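Local coordinates for initiator protein NS1 (Murine minute virus, PDB 4R94) that nicks viral DNA at the replication origin through its N-terminal domain and, as a multifunctional initiator with helicase activity, starts and directs viral DNA replication, at residues Phe26-Lys31 with Val183-Tyr188; Gln141-Arg146 with Thr193-Thr198; Leu11-Trp16 with His246-Leu251. All blocks are in the same frame, centred on the assembly; numbering follows the deposited sequence.

How the contacts relate
The three contacts illustrate how chemistry follows position in a fold. Contact 1 joins strands 24-31 and 183-185 of the central sheet by backbone hydrogen bonds and ring packing beneath helix 142-160; it is partly buried, Phe28, Phe30 and Val183 being buried. Contact 2, partly buried but with Lys143 and Lys195 exposed, uses the start of that helix, its centre about 10 Å from that of contact 1; a salt bridge whose hydrogen bond is weak and a bridging water replace paired strands. The two touch, for Arg146 NH1 bonds to Val183 O. Contact 3, about 12 Å from contact 1 at the nearest atoms, is a buried pairing of the nickase domain's first and last helices with no hydrogen bond across it.

Contact 1: residues Phe26-Lys31 with Val183-Tyr188; sequences FSFVFK and VTLLTY
Phe28 and Phe30 face Leu185 and Val183 across an antiparallel strand pair in the central sheet of an HUH-type nickase domain. The tight side is the one bearing these four residues, covered by helix 142-160 and, at Phe30, also by helix 81-104. Val183 CG2 sits over the face of the Phe30 ring, 4.1 Å from its centroid, a CH-pi contact. With CG anti to its backbone N (chi1 166°), Leu185 crosses Phe28 obliquely and brings CD1 to 3.6 Å from CE1.

Between these pairs Val29 and Thr184 are bound backbone to backbone, Val29 N to Thr184 O at 3.0 Å and Thr184 N to Val29 O at 2.9 Å. Their side chains lie side by side on the looser, partly exposed face, where Val29 also lies close to the magnesium ligands His127 and His129. There the extended Lys31 chain crosses Thr184 at about a right angle, with NZ 3.5 Å from CG2.

Past Leu185 the strand gives way to loop, yet one more nearly straight bond forms, Leu186 N to Ser27 O (2.9 Å, 169°). Here a water takes over from direct pairing: it accepts from Ser27 N at 2.9 Å and donates to Leu186 O at 3.2 Å.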
loop_
_atom_site.group_PDB
_atom_site.type_symbol
_atom_site.label_atom_id
_atom_site.label_comp_id
_atom_site.label_asym_id
_atom_site.label_seq_id
_atom_site.Cartn_x
_atom_site.Cartn_y
_atom_site.Cartn_z
ATOM N N PHE A 26 -3.570 -5.353 -11.557
ATOM C CA PHE A 26 -3.956 -6.127 -10.387
ATOM C C PHE A 26 -4.318 -5.201 -9.229
ATOM O O PHE A 26 -3.818 -4.079 -9.129
ATOM C CB PHE A 26 -2.824 -7.036 -9.904
ATOM C CG PHE A 26 -2.381 -8.085 -10.893
ATOM C CD1 PHE A 26 -3.295 -8.860 -11.585
ATOM C CD2 PHE A 26 -1.029 -8.322 -11.081
ATOM C CE1 PHE A 26 -2.856 -9.844 -12.476
ATOM C CE2 PHE A 26 -0.590 -9.292 -11.968
ATOM C CZ PHE A 26 -1.512 -10.049 -12.671
ATOM N N SER A 27 -5.150 -5.703 -8.328
ATOM C CA SER A 27 -5.462 -5.010 -7.093
ATOM C C SER A 27 -5.064 -5.890 -5.924
ATOM O O SER A 27 -5.553 -7.018 -5.790
ATOM C CB SER A 27 -6.958 -4.671 -7.035
ATOM O OG SER A 27 -7.335 -4.242 -5.729
ATOM N N PHE A 28 -4.125 -5.402 -5.115
ATOM C CA PHE A 28 -3.688 -6.101 -3.904
ATOM C C PHE A 28 -3.984 -5.290 -2.648
ATOM O O PHE A 28 -4.081 -4.065 -2.696
ATOM C CB PHE A 28 -2.171 -6.369 -3.919
ATOM C CG PHE A 28 -1.701 -7.215 -5.060
ATOM C CD1 PHE A 28 -1.844 -8.594 -5.024
ATOM C CD2 PHE A 28 -1.083 -6.632 -6.160
ATOM C CE1 PHE A 28 -1.392 -9.376 -6.056
ATOM C CE2 PHE A 28 -0.624 -7.420 -7.213
ATOM C CZ PHE A 28 -0.806 -8.793 -7.164
ATOM N N VAL A 29 -4.114 -5.970 -1.518
ATOM C CA VAL A 29 -4.077 -5.299 -0.225
ATOM C C VAL A 29 -3.003 -5.949 0.637
ATOM O O VAL A 29 -2.951 -7.177 0.778
ATOM C CB VAL A 29 -5.438 -5.349 0.503
ATOM C CG1 VAL A 29 -5.331 -4.714 1.865
ATOM C CG2 VAL A 29 -6.488 -4.618 -0.319
ATOM N N PHE A 30 -2.115 -5.111 1.165
ATOM C CA PHE A 30 -1.100 -5.529 2.123
ATOM C C PHE A 30 -1.652 -5.224 3.496
ATOM O O PHE A 30 -2.136 -4.111 3.749
ATOM C CB PHE A 30 0.221 -4.787 1.896
ATOM C CG PHE A 30 1.002 -5.252 0.678
ATOM C CD1 PHE A 30 0.561 -4.966 -0.610
ATOM C CD2 PHE A 30 2.207 -5.926 0.841
ATOM C CE1 PHE A 30 1.298 -5.374 -1.720
ATOM C CE2 PHE A 30 2.953 -6.330 -0.257
ATOM C CZ PHE A 30 2.506 -6.060 -1.537
ATOM N N LYS A 31 -1.600 -6.200 4.391
ATOM C CA LYS A 31 -2.119 -5.943 5.735
ATOM C C LYS A 31 -1.345 -6.703 6.781
ATOM O O LYS A 31 -0.378 -7.393 6.478
ATOM C CB LYS A 31 -3.601 -6.314 5.810
ATOM C CG LYS A 31 -3.856 -7.781 5.619
ATOM C CD LYS A 31 -5.355 -8.036 5.465
ATOM C CE LYS A 31 -5.631 -9.457 5.037
ATOM N NZ LYS A 31 -7.084 -9.627 4.695
ATOM N N VAL A 183 -1.171 -10.757 2.281
ATOM C CA VAL A 183 -1.375 -10.028 1.036
ATOM C C VAL A 183 -2.560 -10.652 0.331
ATOM O O VAL A 183 -2.531 -11.851 0.051
ATOM C CB VAL A 183 -0.171 -10.076 0.087
ATOM C CG1 VAL A 183 -0.491 -9.304 -1.175
ATOM C CG2 VAL A 183 1.092 -9.499 0.766
ATOM N N THR A 184 -3.596 -9.861 0.053
ATOM C CA THR A 184 -4.760 -10.380 -0.665
ATOM C C THR A 184 -4.770 -9.879 -2.111
ATOM O O THR A 184 -4.192 -8.838 -2.420
ATOM C CB THR A 184 -6.083 -9.988 0.018
ATOM O OG1 THR A 184 -6.252 -8.566 0.007
ATOM C CG2 THR A 184 -6.132 -10.490 1.447
ATOM N N LEU A 185 -5.451 -10.631 -2.976
ATOM C CA LEU A 185 -5.615 -10.302 -4.389
ATOM C C LEU A 185 -7.106 -10.217 -4.710
ATOM O O LEU A 185 -7.867 -11.105 -4.329
ATOM C CB LEU A 185 -4.940 -11.368 -5.254
ATOM C CG LEU A 185 -5.278 -11.379 -6.744
ATOM C CD1 LEU A 185 -4.596 -10.229 -7.472
ATOM C CD2 LEU A 185 -4.902 -12.743 -7.328
ATOM N N LEU A 186 -7.517 -9.160 -5.395
ATOM C CA LEU A 186 -8.927 -9.008 -5.772
ATOM C C LEU A 186 -9.323 -10.091 -6.766
ATOM O O LEU A 186 -8.652 -10.288 -7.780
ATOM C CB LEU A 186 -9.193 -7.633 -6.382
ATOM C CG LEU A 186 -10.682 -7.395 -6.678
ATOM C CD1 LEU A 186 -11.446 -7.258 -5.370
ATOM C CD2 LEU A 186 -10.873 -6.163 -7.553
ATOM N N THR A 187 -10.428 -10.773 -6.474
ATOM C CA THR A 187 -10.956 -11.790 -7.379
ATOM C C THR A 187 -12.426 -11.499 -7.608
ATOM O O THR A 187 -13.014 -10.703 -6.893
ATOM C CB THR A 187 -10.813 -13.217 -6.816
ATOM O OG1 THR A 187 -11.435 -13.292 -5.524
ATOM C CG2 THR A 187 -9.347 -13.613 -6.697
ATOM N N TYR A 188 -13.013 -12.134 -8.609
ATOM C CA TYR A 188 -14.461 -12.097 -8.709
ATOM C C TYR A 188 -15.097 -12.858 -7.541
ATOM O O TYR A 188 -14.525 -13.835 -7.040
ATOM C CB TYR A 188 -14.918 -12.680 -10.044
ATOM C CG TYR A 188 -14.466 -11.856 -11.214
ATOM C CD1 TYR A 188 -13.219 -12.074 -11.800
ATOM C CD2 TYR A 188 -15.264 -10.836 -11.717
ATOM C CE1 TYR A 188 -12.790 -11.312 -12.863
ATOM C CE2 TYR A 188 -14.842 -10.067 -12.778
ATOM C CZ TYR A 188 -13.614 -10.318 -13.352
ATOM O OH TYR A 188 -13.199 -9.554 -14.405
HETATM O O HOH W 1 -6.636 -8.132 -8.988
#

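Contact 2: residues Gln141-Arg146 with Thr193-Thr198; sequences QGKWWR and TKKDYT
Lys143 reaches from the first turn of helix 142-160 to Asp196, and with Thr198 these residues make up most of the contact. Lys143 CG lies beside the backbone N, and the chain bends at its last torsion (chi4 -70°), which sets NZ beside the carboxylate. NZ lies 3.3 Å from Asp196 OD2, a weak hydrogen bond within a salt bridge; the other oxygen, OD1, is further off at 3.8 Å. The two side chains cross obliquely, and Lys143 CE also packs against OD2 at 3.4 Å. Asp196 presents its carboxylate with CG between the backbone N and the carbonyl carbon (chi1 53°), and its side chain also touches Thr187 and His190.

A second positive group stands nearby, Lys195 NZ being 5.0 Å from Lys143 NZ. Asp196 would be expected to offset part of the repulsion between them. Lys195 belongs to the origin-binding region, and the loop that carries it connects strands 183-185 and 201-202, both of which pair with strand 24-31 in the HUH-type sheet. Asp196 and Thr198, in the later part of that loop, lie against the start of the helix.

Thr198, in contrast, is buried, its side chain resting on Phe26 and Leu185 of the sheet. It meets the helix close to the backbone, with OG1 3.9 Å from Gly142 CA. A water links the two segments at this point: it accepts from Lys143 N at 3.1 Å and is hydrogen-bonded to Thr198 OG1 at 2.7 Å. An amide of the first helical turn, which has no carbonyl one turn earlier within the helix, is satisfied in this way, while Trp145 N bonds to Gln141 O and Arg146 N to Gly142 O in the usual i to i-4 pattern.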
loop_
_atom_site.group_PDB
_atom_site.type_symbol
_atom_site.label_atom_id
_atom_site.label_comp_id
_atom_site.label_asym_id
_atom_site.label_seq_id
_atom_site.Cartn_x
_atom_site.Cartn_y
_atom_site.Cartn_z
ATOM N N GLN A 141 -1.350 -14.297 -14.307
ATOM C CA GLN A 141 -0.189 -14.224 -13.420
ATOM C C GLN A 141 -0.551 -13.705 -12.026
ATOM O O GLN A 141 0.312 -13.645 -11.136
ATOM C CB GLN A 141 0.887 -13.327 -14.025
ATOM C CG GLN A 141 1.399 -13.764 -15.388
ATOM C CD GLN A 141 2.391 -12.774 -15.972
ATOM O OE1 GLN A 141 2.165 -11.560 -15.948
ATOM N NE2 GLN A 141 3.503 -13.285 -16.489
ATOM N N GLY A 142 -1.808 -13.324 -11.838
ATOM C CA GLY A 142 -2.245 -12.724 -10.584
ATOM C C GLY A 142 -1.994 -13.565 -9.350
ATOM O O GLY A 142 -1.464 -13.070 -8.345
ATOM N N LYS A 143 -2.370 -14.839 -9.413
ATOM C CA LYS A 143 -2.170 -15.754 -8.286
ATOM C C LYS A 143 -0.702 -15.895 -7.899
ATOM O O LYS A 143 -0.371 -15.887 -6.715
ATOM C CB LYS A 143 -2.737 -17.133 -8.612
ATOM C CG LYS A 143 -4.258 -17.186 -8.609
ATOM C CD LYS A 143 -4.749 -18.346 -9.458
ATOM C CE LYS A 143 -6.117 -18.816 -9.009
ATOM N NZ LYS A 143 -6.035 -19.495 -7.685
ATOM N N TRP A 144 0.160 -16.042 -8.903
ATOM C CA TRP A 144 1.598 -16.101 -8.680
ATOM C C TRP A 144 2.103 -14.820 -8.022
ATOM O O TRP A 144 2.912 -14.874 -7.090
ATOM C CB TRP A 144 2.338 -16.338 -10.000
ATOM C CG TRP A 144 3.831 -16.444 -9.871
ATOM C CD1 TRP A 144 4.560 -17.587 -9.695
ATOM C CD2 TRP A 144 4.781 -15.370 -9.934
ATOM N NE1 TRP A 144 5.902 -17.291 -9.642
ATOM C CE2 TRP A 144 6.065 -15.938 -9.789
ATOM C CE3 TRP A 144 4.671 -13.987 -10.097
ATOM C CZ2 TRP A 144 7.225 -15.168 -9.799
ATOM C CZ3 TRP A 144 5.823 -13.225 -10.114
ATOM C CH2 TRP A 144 7.085 -13.816 -9.964
ATOM N N TRP A 145 1.614 -13.678 -8.501
ATOM C CA TRP A 145 2.041 -12.393 -7.953
ATOM C C TRP A 145 1.641 -12.298 -6.486
ATOM O O TRP A 145 2.455 -11.897 -5.646
ATOM C CB TRP A 145 1.446 -11.223 -8.758
ATOM C CG TRP A 145 2.423 -10.656 -9.759
ATOM C CD1 TRP A 145 2.637 -11.098 -11.035
ATOM C CD2 TRP A 145 3.325 -9.564 -9.552
ATOM N NE1 TRP A 145 3.614 -10.336 -11.639
ATOM C CE2 TRP A 145 4.053 -9.389 -10.747
ATOM C CE3 TRP A 145 3.585 -8.708 -8.469
ATOM C CZ2 TRP A 145 5.033 -8.401 -10.890
ATOM C CZ3 TRP A 145 4.548 -7.721 -8.615
ATOM C CH2 TRP A 145 5.263 -7.577 -9.819
ATOM N N ARG A 146 0.403 -12.676 -6.162
ATOM C CA ARG A 146 -0.031 -12.618 -4.764
ATOM C C ARG A 146 0.833 -13.504 -3.880
ATOM O O ARG A 146 1.222 -13.109 -2.779
ATOM C CB ARG A 146 -1.496 -13.024 -4.603
ATOM C CG ARG A 146 -2.063 -12.710 -3.203
ATOM C CD ARG A 146 -3.048 -13.782 -2.708
ATOM N NE ARG A 146 -2.365 -15.053 -2.474
ATOM C CZ ARG A 146 -1.623 -15.323 -1.402
ATOM N NH1 ARG A 146 -1.464 -14.409 -0.454
ATOM N NH2 ARG A 146 -1.028 -16.511 -1.273
ATOM N N THR A 193 -15.619 -23.444 -2.177
ATOM C CA THR A 193 -15.024 -24.634 -2.777
ATOM C C THR A 193 -14.784 -24.483 -4.279
ATOM O O THR A 193 -14.165 -25.348 -4.902
ATOM C CB THR A 193 -15.904 -25.880 -2.540
ATOM O OG1 THR A 193 -17.170 -25.707 -3.191
ATOM C CG2 THR A 193 -16.128 -26.101 -1.050
ATOM N N LYS A 194 -15.267 -23.386 -4.858
ATOM C CA LYS A 194 -15.155 -23.189 -6.302
ATOM C C LYS A 194 -13.914 -22.392 -6.681
ATOM O O LYS A 194 -13.195 -21.878 -5.823
ATOM C CB LYS A 194 -16.398 -22.487 -6.855
ATOM C CG LYS A 194 -17.715 -23.077 -6.387
ATOM C CD LYS A 194 -17.790 -24.577 -6.617
ATOM C CE LYS A 194 -18.370 -24.913 -7.980
ATOM N NZ LYS A 194 -18.630 -26.375 -8.103
ATOM N N LYS A 195 -13.678 -22.294 -7.982
ATOM C CA LYS A 195 -12.524 -21.583 -8.508
ATOM C C LYS A 195 -12.635 -20.074 -8.276
ATOM O O LYS A 195 -13.732 -19.512 -8.243
ATOM C CB LYS A 195 -12.361 -21.890 -10.002
ATOM C CG LYS A 195 -11.120 -21.276 -10.636
ATOM C CD LYS A 195 -10.720 -21.994 -11.916
ATOM C CE LYS A 195 -9.555 -21.288 -12.612
ATOM N NZ LYS A 195 -8.342 -21.172 -11.751
ATOM N N ASP A 196 -11.492 -19.424 -8.082
ATOM C CA ASP A 196 -11.465 -17.971 -8.029
ATOM C C ASP A 196 -10.703 -17.448 -9.241
ATOM O O ASP A 196 -9.690 -18.018 -9.647
ATOM C CB ASP A 196 -10.829 -17.482 -6.729
ATOM C CG ASP A 196 -9.471 -18.087 -6.497
ATOM O OD1 ASP A 196 -9.403 -19.196 -5.925
ATOM O OD2 ASP A 196 -8.471 -17.462 -6.904
ATOM N N TYR A 197 -11.218 -16.381 -9.838
ATOM C CA TYR A 197 -10.584 -15.764 -10.990
ATOM C C TYR A 197 -10.079 -14.394 -10.602
ATOM O O TYR A 197 -10.797 -13.630 -9.974
ATOM C CB TYR A 197 -11.566 -15.628 -12.153
ATOM C CG TYR A 197 -12.015 -16.936 -12.754
ATOM C CD1 TYR A 197 -11.214 -17.607 -13.668
ATOM C CD2 TYR A 197 -13.252 -17.487 -12.427
ATOM C CE1 TYR A 197 -11.625 -18.793 -14.236
ATOM C CE2 TYR A 197 -13.673 -18.681 -12.987
ATOM C CZ TYR A 197 -12.858 -19.327 -13.893
ATOM O OH TYR A 197 -13.262 -20.515 -14.466
ATOM N N THR A 198 -8.842 -14.096 -10.966
ATOM C CA THR A 198 -8.270 -12.778 -10.719
ATOM C C THR A 198 -9.117 -11.700 -11.374
ATOM O O THR A 198 -9.500 -11.844 -12.543
ATOM C CB THR A 198 -6.850 -12.710 -11.252
ATOM O OG1 THR A 198 -6.059 -13.671 -10.542
ATOM C CG2 THR A 198 -6.263 -11.302 -11.076
HETATM O O HOH W 2 -4.310 -15.313 -11.750
#

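Contact 3: residues Leu11-Trp16 with His246-Leu251; sequences LGATNW and HLVSKL
Leu11 meets Leu251 in a packed pair of helices, 8-19 and 242-252, the first and last helices of the nickase domain. Its side chain sets out away from the partner helix, but its end comes nearer, and CD2 reaches 4.2 Å from Leu251 CD1 as the two leucines cross obliquely.

Two residues on, Ala13 points its methyl group toward the other helix, CB lying 4.2 Å from Val248 CG2.

Thr14 carries the heart of the contact. The closest backbone approach is here, with Thr14 CA and Val248 CA 5.4 Å apart. Its two branches divide the work. OG1 is placed beside the backbone N (chi1 -53°) and hydrogen-bonds to Val10 O in its own helix, which is consistent with its lying against apolar Val248, 3.6 Å from CG1. The methyl CG2, anti to the backbone N, packs on Leu251 CB at 3.8 Å, the two side chains crossing at about a right angle.

The axes of the two segments approach to 9.1 Å, inclined at 50°. Val10 and Leu17 of helix 8-19 extend the packing around Val248, which also touches Leu212 of the predicted RCR-3 motif, and on another side Ser249 OG bonds to Ala208 O in helix 203-211, the helix that carries the nuclease tyrosine Tyr210.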
loop_
_atom_site.group_PDB
_atom_site.type_symbol
_atom_site.label_atom_id
_atom_site.label_comp_id
_atom_site.label_asym_id
_atom_site.label_seq_id
_atom_site.Cartn_x
_atom_site.Cartn_y
_atom_site.Cartn_z
ATOM N N LEU A 11 -3.448 19.646 -12.620
ATOM C CA LEU A 11 -3.625 19.353 -14.039
ATOM C C LEU A 11 -2.776 18.160 -14.467
ATOM O O LEU A 11 -3.253 17.271 -15.175
ATOM C CB LEU A 11 -3.271 20.575 -14.894
ATOM C CG LEU A 11 -4.209 21.777 -14.812
ATOM C CD1 LEU A 11 -3.644 22.924 -15.626
ATOM C CD2 LEU A 11 -5.580 21.396 -15.315
ATOM N N GLY A 12 -1.524 18.131 -14.017
ATOM C CA GLY A 12 -0.606 17.066 -14.376
ATOM C C GLY A 12 -1.066 15.705 -13.890
ATOM O O GLY A 12 -0.991 14.717 -14.623
ATOM N N ALA A 13 -1.532 15.652 -12.644
ATOM C CA ALA A 13 -2.035 14.404 -12.081
ATOM C C ALA A 13 -3.281 13.916 -12.829
ATOM O O ALA A 13 -3.392 12.731 -13.167
ATOM C CB ALA A 13 -2.335 14.578 -10.596
ATOM N N THR A 14 -4.207 14.832 -13.096
ATOM C CA THR A 14 -5.432 14.490 -13.820
ATOM C C THR A 14 -5.110 13.895 -15.198
ATOM O O THR A 14 -5.628 12.837 -15.572
ATOM C CB THR A 14 -6.347 15.720 -13.991
ATOM O OG1 THR A 14 -6.583 16.339 -12.719
ATOM C CG2 THR A 14 -7.692 15.301 -14.605
ATOM N N ASN A 15 -4.232 14.565 -15.939
ATOM C CA ASN A 15 -3.841 14.095 -17.267
ATOM C C ASN A 15 -3.143 12.741 -17.246
ATOM O O ASN A 15 -3.402 11.890 -18.096
ATOM C CB ASN A 15 -2.942 15.124 -17.954
ATOM C CG ASN A 15 -3.707 16.350 -18.419
ATOM O OD1 ASN A 15 -4.908 16.276 -18.718
ATOM N ND2 ASN A 15 -3.019 17.486 -18.489
ATOM N N TRP A 16 -2.258 12.540 -16.275
ATOM C CA TRP A 16 -1.540 11.281 -16.141
ATOM C C TRP A 16 -2.502 10.116 -15.880
ATOM O O TRP A 16 -2.361 9.036 -16.469
ATOM C CB TRP A 16 -0.503 11.408 -15.014
ATOM C CG TRP A 16 0.453 10.266 -14.835
ATOM C CD1 TRP A 16 1.648 10.074 -15.487
ATOM C CD2 TRP A 16 0.340 9.200 -13.886
ATOM N NE1 TRP A 16 2.260 8.937 -15.019
ATOM C CE2 TRP A 16 1.480 8.383 -14.037
ATOM C CE3 TRP A 16 -0.617 8.853 -12.927
ATOM C CZ2 TRP A 16 1.686 7.238 -13.264
ATOM C CZ3 TRP A 16 -0.411 7.717 -12.169
ATOM C CH2 TRP A 16 0.726 6.921 -12.342
ATOM N N HIS A 246 -9.543 15.891 -4.479
ATOM C CA HIS A 246 -10.942 16.005 -4.898
ATOM C C HIS A 246 -11.069 16.839 -6.171
ATOM O O HIS A 246 -11.897 16.537 -7.030
ATOM C CB HIS A 246 -11.785 16.597 -3.770
ATOM C CG HIS A 246 -11.839 15.734 -2.550
ATOM N ND1 HIS A 246 -11.973 14.367 -2.616
ATOM C CD2 HIS A 246 -11.744 16.042 -1.234
ATOM C CE1 HIS A 246 -11.978 13.866 -1.391
ATOM N NE2 HIS A 246 -11.840 14.862 -0.537
ATOM N N LEU A 247 -10.248 17.879 -6.312
ATOM C CA LEU A 247 -10.201 18.604 -7.582
ATOM C C LEU A 247 -9.789 17.698 -8.750
ATOM O O LEU A 247 -10.351 17.791 -9.839
ATOM C CB LEU A 247 -9.246 19.795 -7.507
ATOM C CG LEU A 247 -9.650 21.052 -6.747
ATOM C CD1 LEU A 247 -8.585 22.120 -6.965
ATOM C CD2 LEU A 247 -11.007 21.545 -7.204
ATOM N N VAL A 248 -8.806 16.827 -8.540
ATOM C CA VAL A 248 -8.438 15.869 -9.581
ATOM C C VAL A 248 -9.618 14.991 -10.025
ATOM O O VAL A 248 -9.827 14.788 -11.217
ATOM C CB VAL A 248 -7.273 14.960 -9.115
ATOM C CG1 VAL A 248 -7.040 13.841 -10.131
ATOM C CG2 VAL A 248 -6.019 15.794 -8.941
ATOM N N SER A 249 -10.379 14.468 -9.070
ATOM C CA SER A 249 -11.558 13.667 -9.389
ATOM C C SER A 249 -12.536 14.473 -10.223
ATOM O O SER A 249 -13.072 13.976 -11.209
ATOM C CB SER A 249 -12.246 13.172 -8.120
ATOM O OG SER A 249 -11.369 12.337 -7.383
ATOM N N LYS A 250 -12.743 15.722 -9.821
ATOM C CA LYS A 250 -13.704 16.606 -10.491
ATOM C C LYS A 250 -13.286 16.870 -11.938
ATOM O O LYS A 250 -14.108 16.783 -12.862
ATOM C CB LYS A 250 -13.838 17.918 -9.710
ATOM C CG LYS A 250 -14.789 18.936 -10.332
ATOM C CD LYS A 250 -14.722 20.262 -9.574
ATOM C CE LYS A 250 -15.646 21.302 -10.188
ATOM N NZ LYS A 250 -17.067 20.861 -10.139
ATOM N N LEU A 251 -12.004 17.163 -12.141
ATOM C CA LEU A 251 -11.482 17.421 -13.479
ATOM C C LEU A 251 -11.449 16.158 -14.337
ATOM O O LEU A 251 -11.568 16.213 -15.560
ATOM C CB LEU A 251 -10.079 18.027 -13.399
ATOM C CG LEU A 251 -10.010 19.462 -12.875
ATOM C CD1 LEU A 251 -8.565 19.934 -12.752
ATOM C CD2 LEU A 251 -10.796 20.386 -13.788
#